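Local coordinates for protein alpha-14 giardin (Giardia lamblia, PDB 3CHJ) that binds calcium and, in a calcium-dependent way, phospholipids, and may serve as a calcium-regulated structural element linking the membrane to the underlying axoneme, at residues A61-K64 and K65-K69; L78-R82 and A83-C87; A97-E101 and K102-D106. One frame throughout, in Å; residues are numbered along the deposited sequence.

Contact 1: A61-K64 and K65-K69; sequences AFLK and KHLSK
Phe62 and His66, four residues apart, meet as an oblique aromatic pair: the ring centroids are 4.9 Å apart and the planes stand at 58°, neither stacked nor edge-to-face. The imidazole brings its ND1 over one face of the phenyl ring, offset toward the rim, with CE1 just beyond the rim, and the closest touch is His66 CE1 on Phe62 CE1 at 3.5 Å. ND1 also donates to the backbone oxygen of the same residue, with His66 ND1 3.1 Å from Phe62 O and that oxygen lying 21° out of the imidazole plane. Lys65 N reaches Phe62 O from the opposite face of the carbonyl plane, so two donors hold this acceptor. Leu63 O is shared as well, by His66 N at 3.0 Å and by Leu67 N at 2.8 Å, the latter nearly in line with the carbonyl. Leu63 and Leu67 lie side by side, pointing the same way, with Leu63 CD2 4.1 Å from Leu67 CD2, and Leu63 also touches helix 69-78. Lys65 bends at its last torsion (chi4 84°) to give Ala61 O a weak bond from NZ. Carbonyls at the end of helix 59-64 are thus met by side-chain as well as backbone donors. Because ND1 is a donor here, it carries a proton, and the bond to Phe62 O probably limits rotation of the imidazole.

Contact 2: L78-R82 and A83-C87; sequences LYKPR and AQLLC
Arg82 and Leu86 face each other across the first turn of helix 82-94. The CB of Arg82 stays close to its own chain, beside the peptide that leads into Ala83. CG, held anti to the backbone N (chi1 167°), is the atom that crosses to the next turn, where Arg82 CG meets Leu86 CD1 at 4.0 Å, the two side chains passing at a slant. From CG to NE the chain runs extended and carries CD and NE outward. At the tip, the guanidinium passes obliquely by Leu86 CD1 before NH1 reaches the backbone oxygen of Met271, to which it donates; NH1 also has a long, weak ion pair with Glu275. Leu86 leans back over the start of the helix, its CG 3.2 Å from Arg82 O, the same carbonyl that receives Leu86 N at 2.9 Å.

One residue earlier, Pro81 occupies the N-cap position. Its carbonyl accepts from Leu85 N at 3.0 Å in a nearly straight bond (169° at the hydrogen), while its ring lies alongside Gln84, with Pro81 CD 4.2 Å from Gln84 CB. Lys80 adds another apolar touch, Lys80 CB to Leu85 CB at 4.3 Å.

Several helices surround this turn in the all-helical annexin fold. Pro81 rests on helix 41-55, Arg82, Ala83 and Leu86 touch Glu115 of helix 113-127, and Leu85 and Leu86 pack on helix 262-272, the helix that also provides the carbonyl taken by the arginine.

Contact 3: A97-E101 and K102-D106; sequences AGTDE and KCLVD
Asp100 bends its carboxylate back over the start of helix 101-108 and accepts from Cys103 N through OD1. With CG anti to the backbone N (chi1 -175°), the carboxylate lies against the first turn: Asp100 CG and Cys103 CB are 3.5 Å apart. In the capping bond Cys103 N lies 3.3 Å from Asp100 OD1 and meets it from above the carboxylate plane, 71° out of it. Cys103 N also has a weak bond to Asp100 O, so the aspartate engages this amide with both its side chain and its backbone. This is a side-chain N-cap, and it opens a helix in the annexin family region. A second link runs through water: one molecule donates to Glu101 OE1 at 3.1 Å and accepts from Lys102 N at 3.0 Å, with a weaker bond to Asp100 OD1. Glu101 can take part because its chain bends sharply at chi2 (89°), folding the carboxylate back toward the helix start. Lys102 sends its NZ to a salt bridge with Asp261. On the apolar side Thr99 and Leu104 cross at about a right angle, where Thr99 CG2 touches Leu104 CD1 at 3.8 Å. Further along, Val105 places CG2 3.4 Å from Glu101 O, the carbonyl that also accepts Val105 N, while its side chain packs against helices 144-154 and 227-241.

How the contacts relate
From the N terminus the three contacts follow in series, none nesting in or crossing another. Contact 1 finishes helix 59-64 and turns the chain toward helix 69-78; contact 2 lies at the far end of that helix, rounding the short loop into helix 82-94; contact 3 takes the end of the loop after helix 82-94 and opens helix 101-108. Centres lie about 20 Å apart for contacts 1 and 2 and about 17 Å for contacts 2 and 3; nearest atoms stay about 6 and 7 Å apart, without touching. Contact 1 is at the surface beside helix 12-24; contacts 2 and 3, partly buried, both reach helix 262-272, which packs against the starts of helices 82-94 and 101-108.

Contact 1: A61-K64 and K65-K69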
loop_
_atom_site.group_PDB
_atom_site.type_symbol
_atom_site.label_atom_id
_atom_site.label_comp_id
_atom_site.label_asym_id
_atom_site.label_seq_id
_atom_site.Cartn_x
_atom_site.Cartn_y
_atom_site.Cartn_z
ATOM N N ALA A 61 6.002 -6.638 -23.616
ATOM C CA ALA A 61 5.977 -6.197 -25.017
ATOM C C ALA A 61 4.628 -6.462 -25.680
ATOM O O ALA A 61 4.145 -5.641 -26.474
ATOM C CB ALA A 61 7.090 -6.875 -25.809
ATOM N N PHE A 62 4.025 -7.606 -25.357
ATOM C CA PHE A 62 2.708 -7.976 -25.882
ATOM C C PHE A 62 1.602 -7.073 -25.340
ATOM O O PHE A 62 0.734 -6.604 -26.095
ATOM C CB PHE A 62 2.406 -9.426 -25.537
ATOM C CG PHE A 62 1.080 -9.906 -26.025
ATOM C CD1 PHE A 62 0.840 -10.078 -27.385
ATOM C CD2 PHE A 62 0.075 -10.232 -25.118
ATOM C CE1 PHE A 62 -0.407 -10.557 -27.832
ATOM C CE2 PHE A 62 -1.158 -10.702 -25.547
ATOM C CZ PHE A 62 -1.407 -10.864 -26.911
ATOM N N LEU A 63 1.618 -6.845 -24.031
ATOM C CA LEU A 63 0.636 -5.962 -23.423
ATOM C C LEU A 63 0.700 -4.556 -24.003
ATOM O O LEU A 63 -0.337 -3.935 -24.215
ATOM C CB LEU A 63 0.812 -5.908 -21.902
ATOM C CG LEU A 63 0.581 -7.217 -21.150
ATOM C CD1 LEU A 63 0.785 -6.974 -19.659
ATOM C CD2 LEU A 63 -0.805 -7.811 -21.437
ATOM N N LYS A 64 1.913 -4.069 -24.257
ATOM C CA LYS A 64 2.101 -2.695 -24.729
ATOM C C LYS A 64 1.334 -2.408 -26.038
ATOM O O LYS A 64 0.872 -1.277 -26.268
ATOM C CB LYS A 64 3.597 -2.411 -24.886
ATOM C CG LYS A 64 3.912 -0.969 -25.115
ATOM C CD LYS A 64 5.388 -0.728 -25.310
ATOM C CE LYS A 64 5.634 0.760 -25.491
ATOM N NZ LYS A 64 7.058 1.073 -25.823
ATOM N N LYS A 65 1.158 -3.449 -26.843
ATOM C CA LYS A 65 0.532 -3.328 -28.161
ATOM C C LYS A 65 -0.981 -3.201 -28.058
ATOM O O LYS A 65 -1.660 -2.786 -29.021
ATOM C CB LYS A 65 0.861 -4.558 -29.012
ATOM C CG LYS A 65 2.341 -4.768 -29.293
ATOM C CD LYS A 65 2.558 -5.910 -30.275
ATOM C CE LYS A 65 4.040 -6.096 -30.611
ATOM N NZ LYS A 65 4.788 -6.952 -29.609
ATOM N N HIS A 66 -1.512 -3.588 -26.901
ATOM C CA HIS A 66 -2.948 -3.785 -26.743
ATOM C C HIS A 66 -3.595 -2.993 -25.610
ATOM O O HIS A 66 -4.816 -2.778 -25.610
ATOM C CB HIS A 66 -3.253 -5.277 -26.582
ATOM C CG HIS A 66 -2.909 -6.089 -27.786
ATOM N ND1 HIS A 66 -1.820 -6.933 -27.834
ATOM C CD2 HIS A 66 -3.502 -6.164 -29.001
ATOM C CE1 HIS A 66 -1.768 -7.509 -29.023
ATOM N NE2 HIS A 66 -2.778 -7.064 -29.746
ATOM N N LEU A 67 -2.782 -2.592 -24.636
ATOM C CA LEU A 67 -3.284 -1.927 -23.443
ATOM C C LEU A 67 -2.740 -0.522 -23.306
ATOM O O LEU A 67 -1.619 -0.248 -23.748
ATOM C CB LEU A 67 -2.889 -2.742 -22.193
ATOM C CG LEU A 67 -3.762 -3.936 -21.779
ATOM C CD1 LEU A 67 -3.920 -5.006 -22.816
ATOM C CD2 LEU A 67 -3.184 -4.580 -20.514
ATOM N N SER A 68 -3.518 0.360 -22.666
ATOM C CA SER A 68 -3.063 1.691 -22.299
ATOM C C SER A 68 -2.060 1.540 -21.156
ATOM O O SER A 68 -2.050 0.508 -20.502
ATOM C CB SER A 68 -4.232 2.562 -21.833
ATOM O OG SER A 68 -5.123 2.846 -22.917
ATOM N N LYS A 69 -1.251 2.568 -20.923
ATOM C CA LYS A 69 -0.170 2.514 -19.942
ATOM C C LYS A 69 -0.671 2.200 -18.544
ATOM O O LYS A 69 -0.068 1.361 -17.838
ATOM C CB LYS A 69 0.629 3.824 -19.925
ATOM C CG LYS A 69 1.992 3.671 -19.258
ATOM C CD LYS A 69 2.878 4.902 -19.470
ATOM C CE LYS A 69 4.287 4.643 -18.916
ATOM N NZ LYS A 69 4.259 4.328 -17.452
#

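Contact 2: L78-R82 and A83-C87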
loop_
_atom_site.group_PDB
_atom_site.type_symbol
_atom_site.label_atom_id
_atom_site.label_comp_id
_atom_site.label_asym_id
_atom_site.label_seq_id
_atom_site.Cartn_x
_atom_site.Cartn_y
_atom_site.Cartn_z
ATOM N N LEU A 78 0.353 -7.085 -10.937
ATOM C CA LEU A 78 -0.471 -8.153 -10.362
ATOM C C LEU A 78 0.171 -9.505 -10.512
ATOM O O LEU A 78 -0.120 -10.411 -9.714
ATOM C CB LEU A 78 -1.858 -8.179 -11.009
ATOM C CG LEU A 78 -2.725 -6.938 -10.808
ATOM C CD1 LEU A 78 -3.967 -7.049 -11.690
ATOM C CD2 LEU A 78 -3.102 -6.756 -9.323
ATOM N N TYR A 79 1.034 -9.673 -11.509
ATOM C CA TYR A 79 1.544 -11.020 -11.802
ATOM C C TYR A 79 2.900 -11.273 -11.120
ATOM O O TYR A 79 3.663 -12.147 -11.522
ATOM C CB TYR A 79 1.596 -11.278 -13.323
ATOM C CG TYR A 79 0.259 -11.289 -14.065
ATOM C CD1 TYR A 79 -0.968 -11.307 -13.396
ATOM C CD2 TYR A 79 0.234 -11.343 -15.452
ATOM C CE1 TYR A 79 -2.178 -11.334 -14.092
ATOM C CE2 TYR A 79 -0.958 -11.358 -16.160
ATOM C CZ TYR A 79 -2.167 -11.376 -15.484
ATOM O OH TYR A 79 -3.353 -11.389 -16.207
ATOM N N LYS A 80 3.189 -10.484 -10.089
ATOM C CA LYS A 80 4.475 -10.524 -9.392
ATOM C C LYS A 80 4.266 -11.032 -7.982
ATOM O O LYS A 80 3.255 -10.726 -7.367
ATOM C CB LYS A 80 5.057 -9.104 -9.273
ATOM C CG LYS A 80 5.753 -8.635 -10.498
ATOM C CD LYS A 80 6.077 -7.181 -10.429
ATOM C CE LYS A 80 6.427 -6.709 -11.823
ATOM N NZ LYS A 80 7.540 -7.495 -12.422
ATOM N N PRO A 81 5.256 -11.757 -7.434
ATOM C CA PRO A 81 5.193 -11.961 -5.994
ATOM C C PRO A 81 5.251 -10.613 -5.244
ATOM O O PRO A 81 5.931 -9.693 -5.686
ATOM C CB PRO A 81 6.466 -12.769 -5.704
ATOM C CG PRO A 81 6.837 -13.377 -7.014
ATOM C CD PRO A 81 6.446 -12.381 -8.042
ATOM N N ARG A 82 4.559 -10.541 -4.114
ATOM C CA ARG A 82 4.451 -9.325 -3.291
ATOM C C ARG A 82 5.799 -8.669 -2.978
ATOM O O ARG A 82 6.002 -7.464 -3.194
ATOM C CB ARG A 82 3.733 -9.688 -1.991
ATOM C CG ARG A 82 3.791 -8.648 -0.894
ATOM C CD ARG A 82 3.075 -9.155 0.354
ATOM N NE ARG A 82 2.515 -8.047 1.127
ATOM C CZ ARG A 82 1.585 -7.221 0.653
ATOM N NH1 ARG A 82 1.124 -7.381 -0.581
ATOM N NH2 ARG A 82 1.121 -6.233 1.399
ATOM N N ALA A 83 6.724 -9.464 -2.450
ATOM C CA ALA A 83 8.016 -8.934 -2.031
ATOM C C ALA A 83 8.753 -8.303 -3.206
ATOM O O ALA A 83 9.388 -7.257 -3.059
ATOM C CB ALA A 83 8.852 -10.029 -1.380
ATOM N N GLN A 84 8.678 -8.944 -4.369
ATOM C CA GLN A 84 9.296 -8.424 -5.582
ATOM C C GLN A 84 8.675 -7.076 -5.981
ATOM O O GLN A 84 9.382 -6.106 -6.255
ATOM C CB GLN A 84 9.119 -9.432 -6.723
ATOM C CG GLN A 84 9.876 -9.051 -7.968
ATOM C CD GLN A 84 11.363 -9.340 -7.847
ATOM O OE1 GLN A 84 11.774 -10.311 -7.201
ATOM N NE2 GLN A 84 12.178 -8.502 -8.476
ATOM N N LEU A 85 7.345 -7.034 -5.983
ATOM C CA LEU A 85 6.625 -5.825 -6.278
ATOM C C LEU A 85 7.072 -4.693 -5.334
ATOM O O LEU A 85 7.379 -3.590 -5.812
ATOM C CB LEU A 85 5.115 -6.067 -6.182
ATOM C CG LEU A 85 4.278 -4.799 -6.295
ATOM C CD1 LEU A 85 4.421 -4.211 -7.686
ATOM C CD2 LEU A 85 2.831 -5.110 -5.946
ATOM N N LEU A 86 7.126 -4.960 -4.023
ATOM C CA LEU A 86 7.518 -3.909 -3.069
ATOM C C LEU A 86 8.912 -3.358 -3.362
ATOM O O LEU A 86 9.128 -2.137 -3.331
ATOM C CB LEU A 86 7.441 -4.423 -1.625
ATOM C CG LEU A 86 6.068 -4.949 -1.179
ATOM C CD1 LEU A 86 6.122 -5.577 0.207
ATOM C CD2 LEU A 86 5.014 -3.862 -1.217
ATOM N N CYS A 87 9.864 -4.251 -3.649
ATOM C CA CYS A 87 11.222 -3.814 -3.967
ATOM C C CYS A 87 11.255 -2.987 -5.254
ATOM O O CYS A 87 11.919 -1.959 -5.325
ATOM C CB CYS A 87 12.161 -5.017 -4.129
ATOM S SG CYS A 87 12.521 -5.830 -2.579
#

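Contact 3: A97-E101 and K102-D106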
loop_
_atom_site.group_PDB
_atom_site.type_symbol
_atom_site.label_atom_id
_atom_site.label_comp_id
_atom_site.label_asym_id
_atom_site.label_seq_id
_atom_site.Cartn_x
_atom_site.Cartn_y
_atom_site.Cartn_z
ATOM N N ALA A 97 17.045 10.995 -10.845
ATOM C CA ALA A 97 17.138 12.362 -10.322
ATOM C C ALA A 97 16.179 12.708 -9.178
ATOM O O ALA A 97 16.615 13.173 -8.113
ATOM C CB ALA A 97 16.999 13.373 -11.468
ATOM N N GLY A 98 14.883 12.497 -9.401
ATOM C CA GLY A 98 13.867 12.830 -8.395
ATOM C C GLY A 98 13.687 11.753 -7.339
ATOM O O GLY A 98 14.457 10.790 -7.267
ATOM N N THR A 99 12.690 11.953 -6.487
ATOM C CA THR A 99 12.240 10.916 -5.555
ATOM C C THR A 99 10.721 10.947 -5.568
ATOM O O THR A 99 10.119 12.031 -5.547
ATOM C CB THR A 99 12.721 11.166 -4.110
ATOM O OG1 THR A 99 14.142 11.339 -4.093
ATOM C CG2 THR A 99 12.353 9.994 -3.218
ATOM N N ASP A 100 10.097 9.773 -5.617
ATOM C CA ASP A 100 8.654 9.683 -5.453
ATOM C C ASP A 100 8.369 9.395 -3.966
ATOM O O ASP A 100 8.188 8.228 -3.578
ATOM C CB ASP A 100 8.085 8.591 -6.366
ATOM C CG ASP A 100 6.555 8.525 -6.349
ATOM O OD1 ASP A 100 5.908 9.223 -5.524
ATOM O OD2 ASP A 100 6.012 7.763 -7.198
ATOM N N GLU A 101 8.347 10.452 -3.149
ATOM C CA GLU A 101 8.212 10.332 -1.694
ATOM C C GLU A 101 6.890 9.657 -1.324
ATOM O O GLU A 101 6.855 8.816 -0.401
ATOM C CB GLU A 101 8.312 11.710 -0.994
ATOM C CG GLU A 101 9.629 12.438 -1.232
ATOM C CD GLU A 101 9.615 13.313 -2.475
ATOM O OE1 GLU A 101 8.578 13.316 -3.211
ATOM O OE2 GLU A 101 10.649 13.991 -2.717
ATOM N N LYS A 102 5.815 9.997 -2.046
ATOM C CA LYS A 102 4.491 9.420 -1.779
ATOM C C LYS A 102 4.543 7.898 -1.904
ATOM O O LYS A 102 3.915 7.196 -1.104
ATOM C CB LYS A 102 3.424 9.961 -2.749
ATOM C CG LYS A 102 3.053 11.431 -2.585
ATOM C CD LYS A 102 1.946 11.855 -3.561
ATOM C CE LYS A 102 2.300 11.654 -5.028
ATOM N NZ LYS A 102 1.095 11.787 -5.948
ATOM N N CYS A 103 5.246 7.395 -2.916
ATOM C CA CYS A 103 5.356 5.950 -3.120
ATOM C C CYS A 103 6.060 5.278 -1.957
ATOM O O CYS A 103 5.611 4.249 -1.476
ATOM C CB CYS A 103 6.087 5.672 -4.426
ATOM S SG CYS A 103 6.190 3.917 -4.821
ATOM N N LEU A 104 7.150 5.884 -1.484
ATOM C CA LEU A 104 7.927 5.319 -0.381
ATOM C C LEU A 104 7.048 5.270 0.872
ATOM O O LEU A 104 7.090 4.306 1.614
ATOM C CB LEU A 104 9.192 6.164 -0.160
ATOM C CG LEU A 104 10.185 6.083 -1.329
ATOM C CD1 LEU A 104 11.410 6.979 -1.021
ATOM C CD2 LEU A 104 10.591 4.654 -1.607
ATOM N N VAL A 105 6.262 6.321 1.109
ATOM C CA VAL A 105 5.314 6.323 2.236
ATOM C C VAL A 105 4.258 5.224 2.089
ATOM O O VAL A 105 4.040 4.432 3.022
ATOM C CB VAL A 105 4.692 7.717 2.395
ATOM C CG1 VAL A 105 3.505 7.725 3.412
ATOM C CG2 VAL A 105 5.811 8.699 2.834
ATOM N N ASP A 106 3.660 5.133 0.905
ATOM C CA ASP A 106 2.601 4.150 0.670
ATOM C C ASP A 106 3.100 2.738 0.908
ATOM O O ASP A 106 2.357 1.891 1.431
ATOM C CB ASP A 106 2.113 4.216 -0.777
ATOM C CG ASP A 106 1.242 5.431 -1.064
ATOM O OD1 ASP A 106 0.801 6.155 -0.127
ATOM O OD2 ASP A 106 0.986 5.634 -2.271
HETATM O O HOH W 1 5.824 12.256 -4.044
#